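Local atomic coordinates of aldose 1-epimerase (Escherichia coli, PDB entry 3NRE), a protein that probably catalyses the interconversion of the alpha and beta anomers of aldose sugars. Residues Arg62-Tyr70 / Gly138-Thr146; Pro229-Val237 / Phe250-Pro260. One frame throughout, in Å; residues are numbered along the deposited sequence.

Contact 1: Arg62-Tyr70 / Gly138-Thr146; sequences RFVWQGREY and GAETLPFGT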
ATOM      1  N   ARG A  62       5.624  19.067   6.610  1.00 22.48           N
ATOM      2  CA  ARG A  62       5.009  19.734   7.756  1.00 22.77           C
ATOM      3  C   ARG A  62       3.499  19.781   7.642  1.00 23.25           C
ATOM      4  O   ARG A  62       2.926  19.616   6.547  1.00 22.93           O
ATOM      5  CB  ARG A  62       5.609  21.130   7.987  1.00 26.94           C
ATOM      6  CG  ARG A  62       5.762  22.028   6.772  1.00 28.01           C
ATOM      7  CD  ARG A  62       4.482  22.529   6.222  1.00 28.26           C
ATOM      8  NE  ARG A  62       3.604  23.155   7.235  1.00 28.45           N
ATOM      9  CZ  ARG A  62       2.314  23.402   7.034  1.00 26.19           C
ATOM     10  NH1 ARG A  62       1.759  23.205   5.831  1.00 26.13           N
ATOM     11  NH2 ARG A  62       1.579  23.869   8.025  1.00 26.32           N
ATOM     12  N   PHE A  63       2.843  20.004   8.773  1.00 24.30           N
ATOM     13  CA  PHE A  63       1.405  20.119   8.814  1.00 25.42           C
ATOM     14  C   PHE A  63       0.990  20.729  10.147  1.00 26.63           C
ATOM     15  O   PHE A  63       1.753  20.730  11.084  1.00 26.94           O
ATOM     16  CB  PHE A  63       0.715  18.743   8.552  1.00 25.14           C
ATOM     17  CG  PHE A  63       0.932  17.715   9.622  1.00 24.68           C
ATOM     18  CD1 PHE A  63       2.014  16.859   9.592  1.00 25.50           C
ATOM     19  CD2 PHE A  63       0.005  17.585  10.670  1.00 27.52           C
ATOM     20  CE1 PHE A  63       2.196  15.909  10.577  1.00 26.47           C
ATOM     21  CE2 PHE A  63       0.198  16.628  11.660  1.00 28.69           C
ATOM     22  CZ  PHE A  63       1.298  15.804  11.615  1.00 28.43           C
ATOM     23  N   VAL A  64      -0.203  21.284  10.162  1.00 29.30           N
ATOM     24  CA  VAL A  64      -0.798  21.828  11.380  1.00 30.12           C
ATOM     25  C   VAL A  64      -1.906  20.882  11.796  1.00 32.17           C
ATOM     26  O   VAL A  64      -2.727  20.479  10.978  1.00 33.07           O
ATOM     27  CB  VAL A  64      -1.421  23.189  11.161  1.00 34.37           C
ATOM     28  CG1 VAL A  64      -2.086  23.656  12.487  1.00 37.71           C
ATOM     29  CG2 VAL A  64      -0.387  24.214  10.733  1.00 37.38           C
ATOM     30  N   TRP A  65      -1.919  20.528  13.067  1.00 35.60           N
ATOM     31  CA  TRP A  65      -3.022  19.745  13.631  1.00 35.62           C
ATOM     32  C   TRP A  65      -3.427  20.321  14.976  1.00 38.04           C
ATOM     33  O   TRP A  65      -2.595  20.468  15.877  1.00 38.58           O
ATOM     34  CB  TRP A  65      -2.633  18.277  13.742  1.00 32.71           C
ATOM     35  CG  TRP A  65      -3.771  17.432  14.226  1.00 33.04           C
ATOM     36  CD1 TRP A  65      -3.959  16.956  15.484  1.00 40.14           C
ATOM     37  CD2 TRP A  65      -4.924  17.045  13.466  1.00 33.32           C
ATOM     38  NE1 TRP A  65      -5.159  16.270  15.559  1.00 40.35           N
ATOM     39  CE2 TRP A  65      -5.769  16.313  14.335  1.00 40.66           C
ATOM     40  CE3 TRP A  65      -5.323  17.246  12.139  1.00 40.24           C
ATOM     41  CZ2 TRP A  65      -6.989  15.767  13.913  1.00 48.81           C
ATOM     42  CZ3 TRP A  65      -6.548  16.702  11.719  1.00 45.85           C
ATOM     43  CH2 TRP A  65      -7.359  15.978  12.601  1.00 48.50           C
ATOM     44  N   GLN A  66      -4.714  20.646  15.090  1.00 41.80           N
ATOM     45  CA  GLN A  66      -5.285  21.245  16.305  1.00 46.39           C
ATOM     46  C   GLN A  66      -4.424  22.404  16.828  1.00 48.16           C
ATOM     47  O   GLN A  66      -4.038  22.462  18.006  1.00 50.41           O
ATOM     48  CB  GLN A  66      -5.582  20.164  17.379  1.00 49.98           C
ATOM     49  CG  GLN A  66      -6.906  19.392  17.106  1.00 54.08           C
ATOM     50  CD  GLN A  66      -7.043  18.061  17.868  1.00 57.79           C
ATOM     51  OE1 GLN A  66      -6.583  17.928  19.002  1.00 62.44           O
ATOM     52  NE2 GLN A  66      -7.682  17.073  17.233  1.00 51.81           N
ATOM     53  N   GLY A  67      -4.122  23.319  15.917  1.00 45.55           N
ATOM     54  CA  GLY A  67      -3.320  24.486  16.219  1.00 48.02           C
ATOM     55  C   GLY A  67      -1.824  24.334  16.457  1.00 45.53           C
ATOM     56  O   GLY A  67      -1.178  25.305  16.854  1.00 51.19           O
ATOM     57  N   ARG A  68      -1.238  23.175  16.171  1.00 43.15           N
ATOM     58  CA  ARG A  68       0.193  22.989  16.441  1.00 42.34           C
ATOM     59  C   ARG A  68       0.922  22.540  15.168  1.00 38.09           C
ATOM     60  O   ARG A  68       0.379  21.730  14.403  1.00 36.02           O
ATOM     61  CB  ARG A  68       0.410  22.003  17.586  1.00 45.73           C
ATOM     62  CG  ARG A  68       1.860  21.552  17.767  1.00 49.05           C
ATOM     63  CD  ARG A  68       2.086  20.922  19.154  1.00 60.99           C
ATOM     64  NE  ARG A  68       3.299  20.107  19.200  1.00 54.93           N
ATOM     65  CZ  ARG A  68       3.560  19.183  20.125  1.00 63.51           C
ATOM     66  NH1 ARG A  68       2.696  18.941  21.108  1.00 64.18           N
ATOM     67  NH2 ARG A  68       4.691  18.480  20.062  1.00 60.75           N
ATOM     68  N   GLU A  69       2.123  23.105  14.955  1.00 36.85           N
ATOM     69  CA  GLU A  69       2.917  22.854  13.742  1.00 37.65           C
ATOM     70  C   GLU A  69       3.827  21.656  13.994  1.00 34.86           C
ATOM     71  O   GLU A  69       4.594  21.656  14.940  1.00 36.93           O
ATOM     72  CB  GLU A  69       3.729  24.101  13.345  1.00 37.29           C
ATOM     73  CG  GLU A  69       4.771  23.929  12.185  1.00 41.45           C
ATOM     74  CD  GLU A  69       4.203  24.070  10.759  1.00 44.68           C
ATOM     75  OE1 GLU A  69       2.987  24.327  10.568  1.00 43.17           O
ATOM     76  OE2 GLU A  69       4.996  23.910   9.800  1.00 38.72           O
ATOM     77  N   TYR A  70       3.714  20.625  13.153  1.00 30.12           N
ATOM     78  CA  TYR A  70       4.513  19.428  13.280  1.00 28.37           C
ATOM     79  C   TYR A  70       5.429  19.364  12.058  1.00 29.60           C
ATOM     80  O   TYR A  70       5.007  19.740  10.951  1.00 29.69           O
ATOM     81  CB  TYR A  70       3.621  18.188  13.297  1.00 26.76           C
ATOM     82  CG  TYR A  70       2.830  18.034  14.566  1.00 28.08           C
ATOM     83  CD1 TYR A  70       3.406  17.475  15.682  1.00 31.60           C
ATOM     84  CD2 TYR A  70       1.526  18.495  14.642  1.00 32.15           C
ATOM     85  CE1 TYR A  70       2.679  17.340  16.850  1.00 35.17           C
ATOM     86  CE2 TYR A  70       0.784  18.368  15.819  1.00 35.65           C
ATOM     87  CZ  TYR A  70       1.374  17.792  16.899  1.00 35.52           C
ATOM     88  OH  TYR A  70       0.659  17.641  18.074  1.00 43.39           O
ATOM     89  N   GLY A 138       1.063   8.252  21.554  1.00 36.92           N
ATOM     90  CA  GLY A 138       1.664   9.542  21.853  1.00 38.26           C
ATOM     91  C   GLY A 138       0.876  10.289  22.913  1.00 41.29           C
ATOM     92  O   GLY A 138      -0.072   9.741  23.495  1.00 46.33           O
ATOM     93  N   ALA A 139       1.267  11.544  23.152  1.00 42.60           N
ATOM     94  CA  ALA A 139       0.656  12.384  24.201  1.00 46.53           C
ATOM     95  C   ALA A 139      -0.476  13.269  23.647  1.00 46.78           C
ATOM     96  O   ALA A 139      -1.224  13.877  24.423  1.00 48.57           O
ATOM     97  CB  ALA A 139       1.728  13.228  24.883  1.00 46.23           C
ATOM     98  N   GLU A 140      -0.625  13.312  22.321  1.00 41.26           N
ATOM     99  CA  GLU A 140      -1.641  14.128  21.642  1.00 39.73           C
ATOM    100  C   GLU A 140      -2.379  13.397  20.521  1.00 39.94           C
ATOM    101  O   GLU A 140      -1.810  12.525  19.841  1.00 37.10           O
ATOM    102  CB  GLU A 140      -0.964  15.364  21.009  1.00 44.43           C
ATOM    103  CG  GLU A 140      -0.109  16.197  21.957  1.00 48.01           C
ATOM    104  CD  GLU A 140      -0.936  16.939  23.011  1.00 67.78           C
ATOM    105  OE1 GLU A 140      -2.195  16.927  22.938  1.00 69.35           O
ATOM    106  OE2 GLU A 140      -0.316  17.540  23.920  1.00 71.11           O
ATOM    107  N   THR A 141      -3.626  13.801  20.294  1.00 38.31           N
ATOM    108  CA  THR A 141      -4.408  13.321  19.151  1.00 37.41           C
ATOM    109  C   THR A 141      -3.743  13.710  17.816  1.00 37.08           C
ATOM    110  O   THR A 141      -3.359  14.863  17.675  1.00 36.14           O
ATOM    111  CB  THR A 141      -5.781  13.979  19.183  1.00 38.19           C
ATOM    112  OG1 THR A 141      -6.417  13.628  20.403  1.00 44.30           O
ATOM    113  CG2 THR A 141      -6.643  13.542  17.983  1.00 39.08           C
ATOM    114  N   LEU A 142      -3.593  12.742  16.886  1.00 33.94           N
ATOM    115  CA  LEU A 142      -3.043  12.976  15.522  1.00 31.92           C
ATOM    116  C   LEU A 142      -3.886  12.254  14.492  1.00 31.31           C
ATOM    117  O   LEU A 142      -4.661  11.356  14.854  1.00 32.72           O
ATOM    118  CB  LEU A 142      -1.601  12.515  15.431  1.00 28.46           C
ATOM    119  CG  LEU A 142      -0.547  13.362  16.154  1.00 30.96           C
ATOM    120  CD1 LEU A 142       0.817  12.686  16.178  1.00 32.18           C
ATOM    121  CD2 LEU A 142      -0.409  14.737  15.502  1.00 31.86           C
ATOM    122  N   PRO A 143      -3.803  12.662  13.219  1.00 28.46           N
ATOM    123  CA  PRO A 143      -4.605  12.027  12.177  1.00 30.24           C
ATOM    124  C   PRO A 143      -3.862  10.862  11.511  1.00 28.01           C
ATOM    125  O   PRO A 143      -2.697  11.006  11.099  1.00 28.05           O
ATOM    126  CB  PRO A 143      -4.880  13.198  11.209  1.00 31.15           C
ATOM    127  CG  PRO A 143      -3.620  13.975  11.233  1.00 30.39           C
ATOM    128  CD  PRO A 143      -3.201  13.919  12.726  1.00 27.57           C
ATOM    129  N   PHE A 144      -4.539   9.711  11.462  1.00 25.87           N
ATOM    130  CA  PHE A 144      -3.968   8.456  11.043  1.00 25.92           C
ATOM    131  C   PHE A 144      -4.596   7.909   9.775  1.00 27.55           C
ATOM    132  O   PHE A 144      -5.770   8.126   9.447  1.00 28.26           O
ATOM    133  CB  PHE A 144      -4.104   7.389  12.143  1.00 29.36           C
ATOM    134  CG  PHE A 144      -3.106   7.522  13.306  1.00 26.06           C
ATOM    135  CD1 PHE A 144      -3.284   8.479  14.273  1.00 28.98           C
ATOM    136  CD2 PHE A 144      -2.073   6.606  13.489  1.00 27.64           C
ATOM    137  CE1 PHE A 144      -2.403   8.596  15.320  1.00 24.53           C
ATOM    138  CE2 PHE A 144      -1.185   6.719  14.585  1.00 26.48           C
ATOM    139  CZ  PHE A 144      -1.382   7.679  15.502  1.00 29.61           C
ATOM    140  N   GLY A 145      -3.794   7.129   9.091  1.00 24.73           N
ATOM    141  CA  GLY A 145      -4.302   6.340   7.980  1.00 26.37           C
ATOM    142  C   GLY A 145      -3.494   5.049   7.836  1.00 25.59           C
ATOM    143  O   GLY A 145      -2.462   4.890   8.444  1.00 25.72           O
ATOM    144  N   THR A 146      -4.005   4.174   6.989  1.00 26.65           N
ATOM    145  CA  THR A 146      -3.383   2.882   6.674  1.00 24.67           C
ATOM    146  C   THR A 146      -3.553   2.557   5.206  1.00 29.17           C
ATOM    147  O   THR A 146      -4.407   3.134   4.472  1.00 26.39           O
ATOM    148  CB  THR A 146      -4.033   1.739   7.510  1.00 31.22           C
ATOM    149  OG1 THR A 146      -5.458   1.843   7.401  1.00 34.84           O
ATOM    150  CG2 THR A 146      -3.637   1.851   8.941  1.00 29.97           C
TER
HETATM  151  O   HOH W   1      -3.492  17.290  18.859  1.00 40.17           O

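Contact 2: Pro229-Val237 / Phe250-Pro260; sequences PAPCYFIFV and FFCLEPMSHAP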
ATOM      1  N   PRO A 229     -14.292   0.579   2.924  1.00 42.08           N
ATOM      2  CA  PRO A 229     -13.875   0.827   1.554  1.00 40.88           C
ATOM      3  C   PRO A 229     -12.889   1.981   1.524  1.00 39.46           C
ATOM      4  O   PRO A 229     -13.139   3.048   2.075  1.00 39.80           O
ATOM      5  CB  PRO A 229     -15.184   1.157   0.809  1.00 43.39           C
ATOM      6  CG  PRO A 229     -16.298   0.763   1.741  1.00 52.17           C
ATOM      7  CD  PRO A 229     -15.748   0.750   3.127  1.00 44.21           C
ATOM      8  N   ALA A 230     -11.757   1.744   0.904  1.00 33.44           N
ATOM      9  CA  ALA A 230     -10.769   2.795   0.694  1.00 33.73           C
ATOM     10  C   ALA A 230     -11.263   3.782  -0.363  1.00 31.85           C
ATOM     11  O   ALA A 230     -11.794   3.374  -1.378  1.00 32.74           O
ATOM     12  CB  ALA A 230      -9.470   2.167   0.249  1.00 30.92           C
ATOM     13  N   PRO A 231     -11.035   5.086  -0.154  1.00 33.51           N
ATOM     14  CA  PRO A 231     -11.501   6.133  -1.077  1.00 32.57           C
ATOM     15  C   PRO A 231     -10.509   6.523  -2.177  1.00 30.30           C
ATOM     16  O   PRO A 231     -10.907   7.203  -3.132  1.00 29.37           O
ATOM     17  CB  PRO A 231     -11.685   7.318  -0.148  1.00 35.36           C
ATOM     18  CG  PRO A 231     -10.617   7.146   0.857  1.00 31.34           C
ATOM     19  CD  PRO A 231     -10.654   5.653   1.148  1.00 29.78           C
ATOM     20  N   CYS A 232      -9.228   6.140  -2.027  1.00 28.02           N
ATOM     21  CA  CYS A 232      -8.184   6.535  -2.972  0.60 27.11           C
ATOM     22  C   CYS A 232      -7.258   5.372  -3.257  1.00 22.51           C
ATOM     23  O   CYS A 232      -7.075   4.524  -2.413  1.00 25.14           O
ATOM     24  CB  CYS A 232      -7.382   7.694  -2.404  0.60 26.34           C
ATOM     25  SG  CYS A 232      -8.353   9.175  -2.102  0.60 28.77           S
ATOM     26  N   TYR A 233      -6.693   5.363  -4.463  1.00 24.95           N
ATOM     27  CA  TYR A 233      -5.645   4.398  -4.845  1.00 24.15           C
ATOM     28  C   TYR A 233      -4.577   5.159  -5.632  1.00 25.39           C
ATOM     29  O   TYR A 233      -4.878   6.135  -6.321  1.00 23.58           O
ATOM     30  CB  TYR A 233      -6.222   3.217  -5.650  1.00 23.06           C
ATOM     31  CG  TYR A 233      -6.831   3.492  -7.025  1.00 21.96           C
ATOM     32  CD1 TYR A 233      -6.056   3.465  -8.184  1.00 26.25           C
ATOM     33  CD2 TYR A 233      -8.210   3.689  -7.204  1.00 23.16           C
ATOM     34  CE1 TYR A 233      -6.632   3.694  -9.450  1.00 23.28           C
ATOM     35  CE2 TYR A 233      -8.766   3.884  -8.461  1.00 26.49           C
ATOM     36  CZ  TYR A 233      -7.981   3.901  -9.570  1.00 27.92           C
ATOM     37  OH  TYR A 233      -8.521   4.090 -10.817  1.00 28.21           O
ATOM     38  N   PHE A 234      -3.320   4.705  -5.518  1.00 22.51           N
ATOM     39  CA  PHE A 234      -2.244   5.162  -6.395  1.00 19.81           C
ATOM     40  C   PHE A 234      -1.892   4.064  -7.400  1.00 19.47           C
ATOM     41  O   PHE A 234      -1.989   2.884  -7.121  1.00 21.96           O
ATOM     42  CB  PHE A 234      -0.963   5.558  -5.583  1.00 19.68           C
ATOM     43  CG  PHE A 234      -0.821   7.053  -5.299  1.00 20.02           C
ATOM     44  CD1 PHE A 234      -1.614   7.660  -4.321  1.00 22.92           C
ATOM     45  CD2 PHE A 234       0.082   7.840  -5.984  1.00 25.77           C
ATOM     46  CE1 PHE A 234      -1.506   9.020  -4.059  1.00 27.10           C
ATOM     47  CE2 PHE A 234       0.183   9.182  -5.701  1.00 24.64           C
ATOM     48  CZ  PHE A 234      -0.585   9.768  -4.747  1.00 26.99           C
ATOM     49  N   ILE A 235      -1.500   4.465  -8.585  1.00 20.74           N
ATOM     50  CA  ILE A 235      -0.964   3.562  -9.580  1.00 23.86           C
ATOM     51  C   ILE A 235       0.487   3.983  -9.771  1.00 23.59           C
ATOM     52  O   ILE A 235       0.787   5.188  -9.953  1.00 22.46           O
ATOM     53  CB  ILE A 235      -1.652   3.686 -10.942  1.00 23.59           C
ATOM     54  CG1 ILE A 235      -3.123   3.304 -10.862  1.00 27.16           C
ATOM     55  CG2 ILE A 235      -0.937   2.842 -12.017  1.00 23.31           C
ATOM     56  CD1 ILE A 235      -3.408   1.840 -10.402  1.00 28.15           C
ATOM     57  N   PHE A 236       1.368   2.988  -9.772  1.00 20.35           N
ATOM     58  CA  PHE A 236       2.757   3.149 -10.121  1.00 21.77           C
ATOM     59  C   PHE A 236       3.144   2.231 -11.278  1.00 20.62           C
ATOM     60  O   PHE A 236       2.912   1.022 -11.217  1.00 21.94           O
ATOM     61  CB  PHE A 236       3.652   2.864  -8.880  1.00 20.91           C
ATOM     62  CG  PHE A 236       5.085   3.084  -9.168  1.00 22.45           C
ATOM     63  CD1 PHE A 236       5.507   4.325  -9.576  1.00 23.12           C
ATOM     64  CD2 PHE A 236       5.996   2.075  -9.088  1.00 24.75           C
ATOM     65  CE1 PHE A 236       6.814   4.552  -9.887  1.00 24.54           C
ATOM     66  CE2 PHE A 236       7.341   2.287  -9.413  1.00 26.47           C
ATOM     67  CZ  PHE A 236       7.751   3.527  -9.794  1.00 22.40           C
ATOM     68  N   VAL A 237       3.725   2.818 -12.328  1.00 19.86           N
ATOM     69  CA  VAL A 237       4.430   2.136 -13.417  1.00 23.56           C
ATOM     70  C   VAL A 237       5.762   2.864 -13.507  1.00 23.21           C
ATOM     71  O   VAL A 237       5.810   4.097 -13.578  1.00 22.29           O
ATOM     72  CB  VAL A 237       3.726   2.233 -14.768  1.00 21.78           C
ATOM     73  CG1 VAL A 237       4.523   1.444 -15.836  1.00 24.84           C
ATOM     74  CG2 VAL A 237       2.309   1.717 -14.648  1.00 26.46           C
ATOM     75  N   PHE A 250       6.435  -5.203 -13.653  1.00 23.73           N
ATOM     76  CA  PHE A 250       5.494  -4.989 -12.545  1.00 19.65           C
ATOM     77  C   PHE A 250       4.874  -3.616 -12.546  1.00 22.27           C
ATOM     78  O   PHE A 250       5.319  -2.704 -13.200  1.00 22.29           O
ATOM     79  CB  PHE A 250       6.130  -5.199 -11.149  1.00 21.69           C
ATOM     80  CG  PHE A 250       7.144  -4.107 -10.770  1.00 21.35           C
ATOM     81  CD1 PHE A 250       6.725  -2.898 -10.210  1.00 26.34           C
ATOM     82  CD2 PHE A 250       8.484  -4.263 -11.095  1.00 29.01           C
ATOM     83  CE1 PHE A 250       7.690  -1.867  -9.897  1.00 24.20           C
ATOM     84  CE2 PHE A 250       9.421  -3.237 -10.762  1.00 30.41           C
ATOM     85  CZ  PHE A 250       8.988  -2.080 -10.201  1.00 19.93           C
ATOM     86  N   PHE A 251       3.813  -3.508 -11.785  1.00 19.76           N
ATOM     87  CA  PHE A 251       3.144  -2.220 -11.501  1.00 23.02           C
ATOM     88  C   PHE A 251       2.567  -2.314 -10.115  1.00 20.70           C
ATOM     89  O   PHE A 251       2.475  -3.381  -9.559  1.00 21.23           O
ATOM     90  CB  PHE A 251       2.005  -1.902 -12.486  1.00 23.06           C
ATOM     91  CG  PHE A 251       0.769  -2.714 -12.262  1.00 23.33           C
ATOM     92  CD1 PHE A 251       0.699  -4.029 -12.739  1.00 23.11           C
ATOM     93  CD2 PHE A 251      -0.328  -2.186 -11.560  1.00 22.53           C
ATOM     94  CE1 PHE A 251      -0.450  -4.809 -12.527  1.00 27.06           C
ATOM     95  CE2 PHE A 251      -1.468  -2.944 -11.350  1.00 29.25           C
ATOM     96  CZ  PHE A 251      -1.530  -4.270 -11.841  1.00 24.07           C
ATOM     97  N   CYS A 252       2.200  -1.171  -9.533  1.00 20.76           N
ATOM     98  CA  CYS A 252       1.569  -1.137  -8.210  1.00 19.48           C
ATOM     99  C   CYS A 252       0.200  -0.532  -8.296  1.00 24.03           C
ATOM    100  O   CYS A 252      -0.041   0.415  -9.042  1.00 23.08           O
ATOM    101  CB  CYS A 252       2.372  -0.324  -7.230  1.00 19.20           C
ATOM    102  SG  CYS A 252       4.067  -0.855  -7.118  1.00 23.30           S
ATOM    103  N   LEU A 253      -0.721  -1.097  -7.523  1.00 24.30           N
ATOM    104  CA  LEU A 253      -2.052  -0.487  -7.312  1.00 25.26           C
ATOM    105  C   LEU A 253      -2.150  -0.449  -5.813  1.00 24.38           C
ATOM    106  O   LEU A 253      -2.250  -1.499  -5.171  1.00 26.33           O
ATOM    107  CB  LEU A 253      -3.199  -1.292  -7.937  1.00 29.20           C
ATOM    108  CG  LEU A 253      -4.563  -0.606  -7.891  1.00 30.08           C
ATOM    109  CD1 LEU A 253      -5.503  -1.206  -8.963  1.00 33.35           C
ATOM    110  CD2 LEU A 253      -5.218  -0.648  -6.478  1.00 27.54           C
ATOM    111  N   GLU A 254      -2.103   0.757  -5.245  1.00 22.54           N
ATOM    112  CA  GLU A 254      -1.873   0.967  -3.785  1.00 19.36           C
ATOM    113  C   GLU A 254      -3.123   1.497  -3.093  1.00 21.47           C
ATOM    114  O   GLU A 254      -3.435   2.680  -3.232  1.00 25.52           O
ATOM    115  CB  GLU A 254      -0.769   1.984  -3.549  1.00 23.05           C
ATOM    116  CG  GLU A 254       0.501   1.740  -4.376  1.00 27.04           C
ATOM    117  CD  GLU A 254       1.401   3.002  -4.487  1.00 26.21           C
ATOM    118  OE1 GLU A 254       1.486   3.857  -3.536  1.00 27.68           O
ATOM    119  OE2 GLU A 254       2.000   3.056  -5.582  1.00 32.22           O
ATOM    120  N   PRO A 255      -3.832   0.663  -2.334  1.00 22.33           N
ATOM    121  CA  PRO A 255      -5.002   1.179  -1.614  1.00 22.72           C
ATOM    122  C   PRO A 255      -4.628   2.009  -0.389  1.00 24.52           C
ATOM    123  O   PRO A 255      -3.686   1.694   0.373  1.00 23.14           O
ATOM    124  CB  PRO A 255      -5.744  -0.069  -1.199  1.00 24.97           C
ATOM    125  CG  PRO A 255      -4.592  -1.067  -0.993  1.00 25.08           C
ATOM    126  CD  PRO A 255      -3.649  -0.771  -2.087  1.00 20.90           C
HETATM  127  N   MSE A 256      -5.354   3.119  -0.218  1.00 25.03           N
HETATM  128  CA  MSE A 256      -5.097   3.999   0.884  1.00 25.17           C
HETATM  129  C   MSE A 256      -6.388   4.413   1.498  1.00 26.88           C
HETATM  130  O   MSE A 256      -7.368   4.671   0.781  1.00 26.22           O
HETATM  131  CB  MSE A 256      -4.370   5.294   0.411  1.00 25.58           C
HETATM  132  CG  MSE A 256      -3.031   5.056  -0.215  1.00 30.79           C
HETATM  133 SE   MSE A 256      -2.587   6.715  -1.175  0.75 32.16          SE
HETATM  134  CE  MSE A 256      -2.791   8.010   0.108  1.00 27.01           C
ATOM    135  N   SER A 257      -6.368   4.543   2.820  1.00 23.99           N
ATOM    136  CA  SER A 257      -7.558   4.939   3.560  1.00 27.08           C
ATOM    137  C   SER A 257      -7.849   6.441   3.494  1.00 27.48           C
ATOM    138  O   SER A 257      -8.873   6.900   4.038  1.00 27.11           O
ATOM    139  CB  SER A 257      -7.398   4.532   5.030  1.00 28.25           C
ATOM    140  OG  SER A 257      -6.469   5.356   5.695  1.00 26.90           O
ATOM    141  N   HIS A 258      -6.974   7.178   2.809  1.00 24.12           N
ATOM    142  CA  HIS A 258      -7.065   8.623   2.728  1.00 26.14           C
ATOM    143  C   HIS A 258      -6.466   9.111   1.441  1.00 26.06           C
ATOM    144  O   HIS A 258      -5.839   8.332   0.747  1.00 24.36           O
ATOM    145  CB  HIS A 258      -6.379   9.268   3.930  1.00 25.21           C
ATOM    146  CG  HIS A 258      -4.899   9.044   3.967  1.00 24.81           C
ATOM    147  ND1 HIS A 258      -3.997   9.950   3.459  1.00 24.67           N
ATOM    148  CD2 HIS A 258      -4.170   8.030   4.486  1.00 22.64           C
ATOM    149  CE1 HIS A 258      -2.772   9.478   3.624  1.00 24.34           C
ATOM    150  NE2 HIS A 258      -2.843   8.308   4.229  1.00 24.56           N
ATOM    151  N   ALA A 259      -6.665  10.409   1.153  1.00 25.66           N
ATOM    152  CA  ALA A 259      -6.124  11.054  -0.045  1.00 25.59           C
ATOM    153  C   ALA A 259      -4.720  11.574   0.240  1.00 24.71           C
ATOM    154  O   ALA A 259      -4.444  11.961   1.375  1.00 23.06           O
ATOM    155  CB  ALA A 259      -6.995  12.197  -0.477  1.00 27.16           C
ATOM    156  N   PRO A 260      -3.876  11.651  -0.808  1.00 25.19           N
ATOM    157  CA  PRO A 260      -2.588  12.292  -0.610  1.00 24.53           C
ATOM    158  C   PRO A 260      -2.769  13.735  -0.127  1.00 26.05           C
ATOM    159  O   PRO A 260      -3.668  14.448  -0.615  1.00 26.22           O
ATOM    160  CB  PRO A 260      -1.975  12.254  -1.993  1.00 27.48           C
ATOM    161  CG  PRO A 260      -3.158  12.213  -2.936  1.00 27.48           C
ATOM    162  CD  PRO A 260      -4.171  11.408  -2.225  1.00 25.94           C
TER

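Contact 1: Arg62-Tyr70 / Gly138-Thr146
Pro143 sets its CD-CG-CB side over one face of the Trp65 indole, with CD 3.8 Å from the centroid of the five-membered ring and only 15° off its normal, a CH-pi contact; CG and CB carry the packing on over the six-membered ring. Leu142 CA adds a second CH-pi contact on the same face, while Gln66 CG covers the opposite one. With CG of Trp65 anti to the backbone N (chi1 -176°), the indole is thrown out from the hairpin to meet the strand. Leu142 starts in the other direction, its CB pointing away from the hairpin, yet CD2 returns to sit over one face of the Tyr70 ring, 4.1 Å from its centroid, and at the edge of the Phe63 ring. The three aromatic residues come from a beta hairpin, strands 62-65 and 68-70, whose two-residue loop is a type I' turn from Trp65 to Arg68. Strand 62-65 runs at 115° to strand 142-144, the hairpin stays outside that sheet, and Ala273 on strand 272-274 also touches the indole. Arg68 lays its CG over the opposite face of Tyr70, toward the rim, and its NH1 stands 4.4 Å from Glu140 OE2, beyond salt-bridge range, the two planar groups steeply turned. Outermost, one water donates both to Thr141 O (2.7 Å) and to Gln66 OE1 (3.2 Å), tying the turn to the backbone opposite.

Contact 2: Pro229-Val237 / Phe250-Pro260
The carboxylate of Glu254 is buried against the roots of two phenylalanines on the neighbouring strand: OE1 lies 3.6 Å from Phe234 CB and OE2 3.7 Å from Phe236 CB. Its CG is anti to its own carbonyl carbon (chi1 -48°) and the chain then runs extended, which carries the acid alongside the adjacent strand. The frame for this is a regular antiparallel pairing in which Phe234 faces Glu254 and Phe236 faces Cys252 as hydrogen-bonded pairs. Glu254 N gives the shortest bond, 2.8 Å to Phe234 O, and Phe234 N returns one to Glu254 O. Toward Cys232 the pattern thins to a single bond, Met256 N to Cys232 O.

On the face bearing Glu254, selenomethionine Met256 places SE 3.4 Å from Phe234 CD1, a Met-aromatic contact made oblique to the ring, and Pro260 comes in at the edge of the same ring. Cys252 SG meets the edge of Phe236 as a sulfur-aromatic contact. Farther along, the chain after Met256 folds back, and Cys232 SG touches Ala259 CB at 3.7 Å. The other face is aliphatic where Ile235 CD1 packs on Leu253 CG, also 3.7 Å away, and Leu253 CD2 reaches Tyr233 CB.

Both strands are interior to a large antiparallel sheet of the beta-sandwich fold of galactose mutarotases, and an acid beside a histidine, as Glu254 is beside His149, is consistent with the sugar site of this family. Strand 200-205 borders 232-237, with Phe204 stacked on the Tyr233 ring, and strand 142-153 borders 250-256, where His149 touches both Cys252 and Glu254; Trp168 of strand 166-170 covers Cys232, Ala259 and Pro260.

Overall arrangement
Strand 142-153 joins the two contacts. Its first residues receive the hairpin of contact 1, and farther along it pairs with strand 250-256 of contact 2. The segments themselves meet at Thr146, whose O lies 2.9 Å from Ser257 N in a probable hydrogen bond and whose N donates to Ser257 OG; Gly145 CA also packs 3.9 Å from His258 CD2. The contact centres are about 22 Å apart: contact 1 is peripheral, contact 2 near the middle of the chain. Separate PEG molecules, probably from the crystallisation liquor, lie about 4 Å from the side chain of Arg68 and from that of Phe234; the one beside Phe234 may mark a pocket.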